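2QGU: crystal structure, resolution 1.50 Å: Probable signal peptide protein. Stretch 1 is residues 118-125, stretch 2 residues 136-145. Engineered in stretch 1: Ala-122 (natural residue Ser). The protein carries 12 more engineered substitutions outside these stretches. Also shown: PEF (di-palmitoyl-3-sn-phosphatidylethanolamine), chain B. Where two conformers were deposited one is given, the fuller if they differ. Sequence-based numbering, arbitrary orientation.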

# COMPACT_ATOMS: atom_id res chain seq x y z
N ASN A 118 -17.44 -10.30 5.08
CA ASN A 118 -17.41 -11.70 4.66
C ASN A 118 -16.44 -12.01 3.52
O ASN A 118 -16.42 -13.13 2.99
N GLN A 119 -15.62 -11.02 3.15
CA GLN A 119 -14.73 -11.16 2.00
C GLN A 119 -13.78 -12.34 2.14
O GLN A 119 -13.21 -12.56 3.20
N THR A 120 -13.65 -13.08 1.04
CA THR A 120 -12.66 -14.14 0.92
C THR A 120 -11.82 -13.84 -0.32
O THR A 120 -12.22 -13.04 -1.17
N VAL A 121 -10.66 -14.48 -0.43
CA VAL A 121 -9.74 -14.21 -1.53
C VAL A 121 -9.24 -15.50 -2.17
O VAL A 121 -8.87 -16.45 -1.47
N ALA A 122 -9.24 -15.52 -3.50
CA ALA A 122 -8.73 -16.63 -4.28
C ALA A 122 -7.50 -16.13 -5.03
O ALA A 122 -7.50 -15.00 -5.54
N TYR A 123 -6.47 -16.96 -5.07
CA TYR A 123 -5.24 -16.62 -5.78
C TYR A 123 -5.19 -17.26 -7.15
O TYR A 123 -5.57 -18.43 -7.33
N LYS A 124 -4.76 -16.47 -8.13
CA LYS A 124 -4.53 -16.96 -9.47
C LYS A 124 -3.17 -17.69 -9.49
O LYS A 124 -2.38 -17.55 -8.55
N PRO A 125 -2.91 -18.48 -10.54
CA PRO A 125 -1.62 -19.18 -10.58
C PRO A 125 -0.44 -18.23 -10.44
O PRO A 125 -0.45 -17.13 -11.00
N VAL A 136 5.02 -10.88 -9.52
CA VAL A 136 3.65 -10.42 -9.29
C VAL A 136 2.82 -11.58 -8.76
O VAL A 136 2.91 -12.70 -9.27
N VAL A 137 2.03 -11.31 -7.72
CA VAL A 137 1.04 -12.24 -7.19
C VAL A 137 -0.34 -11.67 -7.51
O VAL A 137 -0.62 -10.51 -7.19
N ARG A 138 -1.18 -12.47 -8.15
CA ARG A 138 -2.49 -12.01 -8.59
C ARG A 138 -3.60 -12.69 -7.81
O ARG A 138 -3.53 -13.88 -7.52
N SER A 139 -4.64 -11.92 -7.48
CA SER A 139 -5.72 -12.44 -6.66
C SER A 139 -7.06 -11.78 -6.98
O SER A 139 -7.11 -10.73 -7.64
N THR A 140 -8.13 -12.42 -6.52
CA THR A 140 -9.48 -11.90 -6.66
C THR A 140 -10.18 -11.98 -5.31
O THR A 140 -10.31 -13.07 -4.73
N VAL A 141 -10.62 -10.84 -4.81
CA VAL A 141 -11.41 -10.77 -3.59
C VAL A 141 -12.88 -10.92 -3.97
O VAL A 141 -13.35 -10.27 -4.91
N ASN A 142 -13.60 -11.79 -3.26
CA ASN A 142 -15.05 -11.82 -3.40
C ASN A 142 -15.66 -10.74 -2.51
O ASN A 142 -15.70 -10.88 -1.29
N ASN A 143 -16.11 -9.66 -3.14
CA ASN A 143 -16.70 -8.53 -2.44
C ASN A 143 -18.22 -8.56 -2.57
O ASN A 143 -18.78 -7.91 -3.46
N ASN A 144 -18.87 -9.32 -1.69
CA ASN A 144 -20.33 -9.47 -1.71
C ASN A 144 -20.82 -9.87 -3.11
O ASN A 144 -21.84 -9.36 -3.60
N GLY A 145 -20.08 -10.77 -3.75
CA GLY A 145 -20.45 -11.27 -5.07
C GLY A 145 -19.76 -10.60 -6.25
O GLY A 145 -19.86 -11.09 -7.39

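The backbone sets the rules here: an antiparallel ladder pairs Val-121 with Val-141, Ala-122 with Thr-140 and Tyr-123 with Ser-139, so side chains alternate between two faces. Ala-122 N to Thr-140 O (2.9 Å) and Thr-140 N to Ala-122 O (2.8 Å) close the central ring of hydrogen bonds, and Lys-124 N to Arg-138 O (2.9 Å) extends the ladder.

The apolar packing lies on the face of Val-121, Tyr-123, Ser-139 and Val-141. Val-121 (p) sets CG2 3.7 Å from Ser-139 CB and, more loosely, 4.4 Å from CG2 of Val-141 (t). Tyr-123 (m) leans its ring across the neighbouring strand, placing CE1 3.6 Å from Ser-139 CB and CD1 3.8 Å from CG1 of Val-137 (t). Ser-139 thus offers its CB to two neighbours, while water 2 donates to both Ser-139 OG (2.8 Å) and Tyr-123 OH (3.2 Å).

The other face is more polar. Engineered Ala-122 (Ser in the natural sequence) brings only a methyl group. Lys-124, m at chi1 and then fully extended, runs past Thr-140 (m), its CE 3.5 Å from Thr-140 OG1. Lys-124 NZ lies over one face of the Arg-138 guanidinium, 3.4 Å from NH2, a close approach of like charges without a hydrogen bond. Two waters accept from the ammonium: Lys-124 NZ donates to water 3 (2.9 Å), which donates to Ser-139 O, and to water 4 (3.2 Å), which also bonds Thr-140 OG1. Water 1 joins Thr-120 OG1 (2.7 Å) to Asn-118 O (2.8 Å) and accepts a weak bond from Asn-142 ND2 (3.0 Å) across the pair.

Amides govern the lipid end. Gln-119 (m, p) packs CG 3.8 Å from Val-141 CG1 and donates from NE2 to OD1 of Asn-143 (t) at 2.9 Å. Asn-143 ND2 in turn donates to phosphatidylethanolamine O1P (2.9 Å), whereas Gln-119 NE2 reaches lipid O5 only weakly (3.3 Å).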

# COMPACT_ATOMS: atom_id res chain seq x y z
CB ASN A 118 -18.82 -12.16 4.26
CG ASN A 118 -19.85 -11.94 5.35
OD1 ASN A 118 -20.90 -11.35 5.11
ND2 ASN A 118 -19.55 -12.39 6.56
CB GLN A 119 -13.90 -9.90 1.78
CG GLN A 119 -14.65 -8.77 1.11
CD GLN A 119 -15.42 -7.91 2.10
OE1 GLN A 119 -15.53 -8.24 3.28
NE2 GLN A 119 -15.96 -6.81 1.61
CB THR A 120 -13.33 -15.52 0.76
OG1 THR A 120 -14.20 -15.51 -0.38
CG2 THR A 120 -14.12 -15.90 2.02
CB VAL A 121 -8.57 -13.28 -1.09
CG1 VAL A 121 -7.86 -13.85 0.14
CG2 VAL A 121 -7.59 -13.03 -2.23
CB ALA A 122 -9.77 -17.12 -5.25
CB TYR A 123 -3.99 -16.94 -4.92
CG TYR A 123 -3.94 -15.98 -3.77
CD1 TYR A 123 -3.24 -14.78 -3.87
CD2 TYR A 123 -4.68 -16.21 -2.61
CE1 TYR A 123 -3.24 -13.85 -2.84
CE2 TYR A 123 -4.69 -15.29 -1.57
CZ TYR A 123 -3.97 -14.11 -1.69
OH TYR A 123 -4.01 -13.20 -0.66
CB LYS A 124 -4.57 -15.80 -10.47
CG LYS A 124 -5.96 -15.16 -10.58
CD LYS A 124 -5.93 -13.94 -11.48
CE LYS A 124 -7.32 -13.33 -11.58
NZ LYS A 124 -7.31 -12.13 -12.46
CB PRO A 125 -1.61 -19.81 -11.97
CG PRO A 125 -3.06 -19.99 -12.31
CD PRO A 125 -3.73 -18.79 -11.73
CB VAL A 136 3.05 -9.82 -10.59
CG1 VAL A 136 1.54 -9.59 -10.47
CG2 VAL A 136 3.77 -8.52 -10.94
CB VAL A 137 1.21 -12.42 -5.66
CG1 VAL A 137 0.06 -13.23 -5.06
CG2 VAL A 137 2.56 -13.07 -5.35
CB ARG A 138 -2.67 -12.24 -10.10
CG ARG A 138 -1.57 -11.61 -10.97
CD ARG A 138 -1.96 -11.61 -12.44
NE ARG A 138 -3.10 -10.72 -12.66
CZ ARG A 138 -4.02 -10.88 -13.61
NH1 ARG A 138 -3.98 -11.92 -14.43
NH2 ARG A 138 -5.01 -10.01 -13.70
CB SER A 139 -5.40 -12.26 -5.17
OG SER A 139 -5.71 -10.94 -4.72
CB THR A 140 -10.31 -12.72 -7.69
OG1 THR A 140 -9.59 -12.87 -8.92
CG2 THR A 140 -11.64 -12.05 -7.95
CB VAL A 141 -11.20 -9.42 -2.86
CG1 VAL A 141 -12.06 -9.33 -1.60
CG2 VAL A 141 -9.73 -9.22 -2.52
CB ASN A 142 -15.64 -13.19 -3.03
CG ASN A 142 -17.15 -13.20 -3.08
OD1 ASN A 142 -17.75 -12.43 -3.83
ND2 ASN A 142 -17.77 -14.05 -2.27
CB ASN A 143 -16.15 -7.21 -2.99
CG ASN A 143 -16.73 -5.99 -2.28
OD1 ASN A 143 -16.89 -5.99 -1.06
ND2 ASN A 143 -17.04 -4.95 -3.05
CB ASN A 144 -21.04 -8.18 -1.24
CG ASN A 144 -20.50 -7.64 0.09
OD1 ASN A 144 -19.99 -6.52 0.16
ND2 ASN A 144 -20.60 -8.45 1.14
C2 PEF B . -13.94 -2.00 -1.92
C1 PEF B . -15.28 -1.61 -2.54
N PEF B . -19.74 2.27 -1.97
C3 PEF B . -14.08 -3.34 -1.23
C4 PEF B . -17.51 1.38 -2.48
C5 PEF B . -18.59 2.38 -2.89
C10 PEF B . -12.08 -1.01 -2.91
C11 PEF B . -10.79 -1.10 -3.73
C12 PEF B . -9.86 -2.14 -3.10
C13 PEF B . -9.30 -1.58 -1.80
C14 PEF B . -8.15 -2.43 -1.27
C15 PEF B . -7.58 -1.79 -0.01
C16 PEF B . -6.25 -2.43 0.36
C17 PEF B . -5.53 -1.62 1.43
C18 PEF B . -4.67 -0.52 0.80
C19 PEF B . -3.32 -0.42 1.51
C20 PEF B . -3.41 0.50 2.73
C21 PEF B . -2.08 0.54 3.48
C22 PEF B . -1.07 1.43 2.75
C23 PEF B . 0.17 1.68 3.61
C24 PEF B . 1.29 0.70 3.26
C25 PEF B . 2.27 0.55 4.42
C30 PEF B . -12.83 -5.02 -0.21
C31 PEF B . -11.76 -5.67 0.41
C32 PEF B . -10.71 -4.87 0.85
C33 PEF B . -9.76 -5.67 1.76
C34 PEF B . -8.47 -6.10 1.04
C35 PEF B . -7.27 -6.22 2.01
C36 PEF B . -6.06 -6.23 1.32
C37 PEF B . -4.94 -6.15 2.16
C38 PEF B . -3.76 -6.16 1.42
C39 PEF B . -2.51 -5.92 2.27
C40 PEF B . -1.25 -5.67 1.41
C41 PEF B . -1.10 -4.18 1.05
C42 PEF B . 0.34 -3.83 0.68
C43 PEF B . 0.42 -2.51 -0.10
C44 PEF B . 1.87 -2.10 -0.38
C45 PEF B . 1.94 -0.78 -1.16
O4 PEF B . -12.31 0.01 -2.26
O5 PEF B . -13.75 -5.74 -0.59
O2 PEF B . -12.93 -2.08 -2.94
O3 PEF B . -12.91 -3.67 -0.43
O1P PEF B . -18.27 -2.39 -2.38
O2P PEF B . -18.38 -0.65 -0.51
O3P PEF B . -16.19 -1.22 -1.51
O4P PEF B . -17.91 0.05 -2.85
P PEF B . -17.77 -1.14 -1.77
O HOH W 1 -16.48 -14.24 0.43
O HOH W 2 -5.25 -10.55 -1.98
O HOH W 3 -6.24 -10.32 -10.43
O HOH W 4 -9.34 -10.73 -10.48
O HOH W 5 -0.15 -15.08 -8.80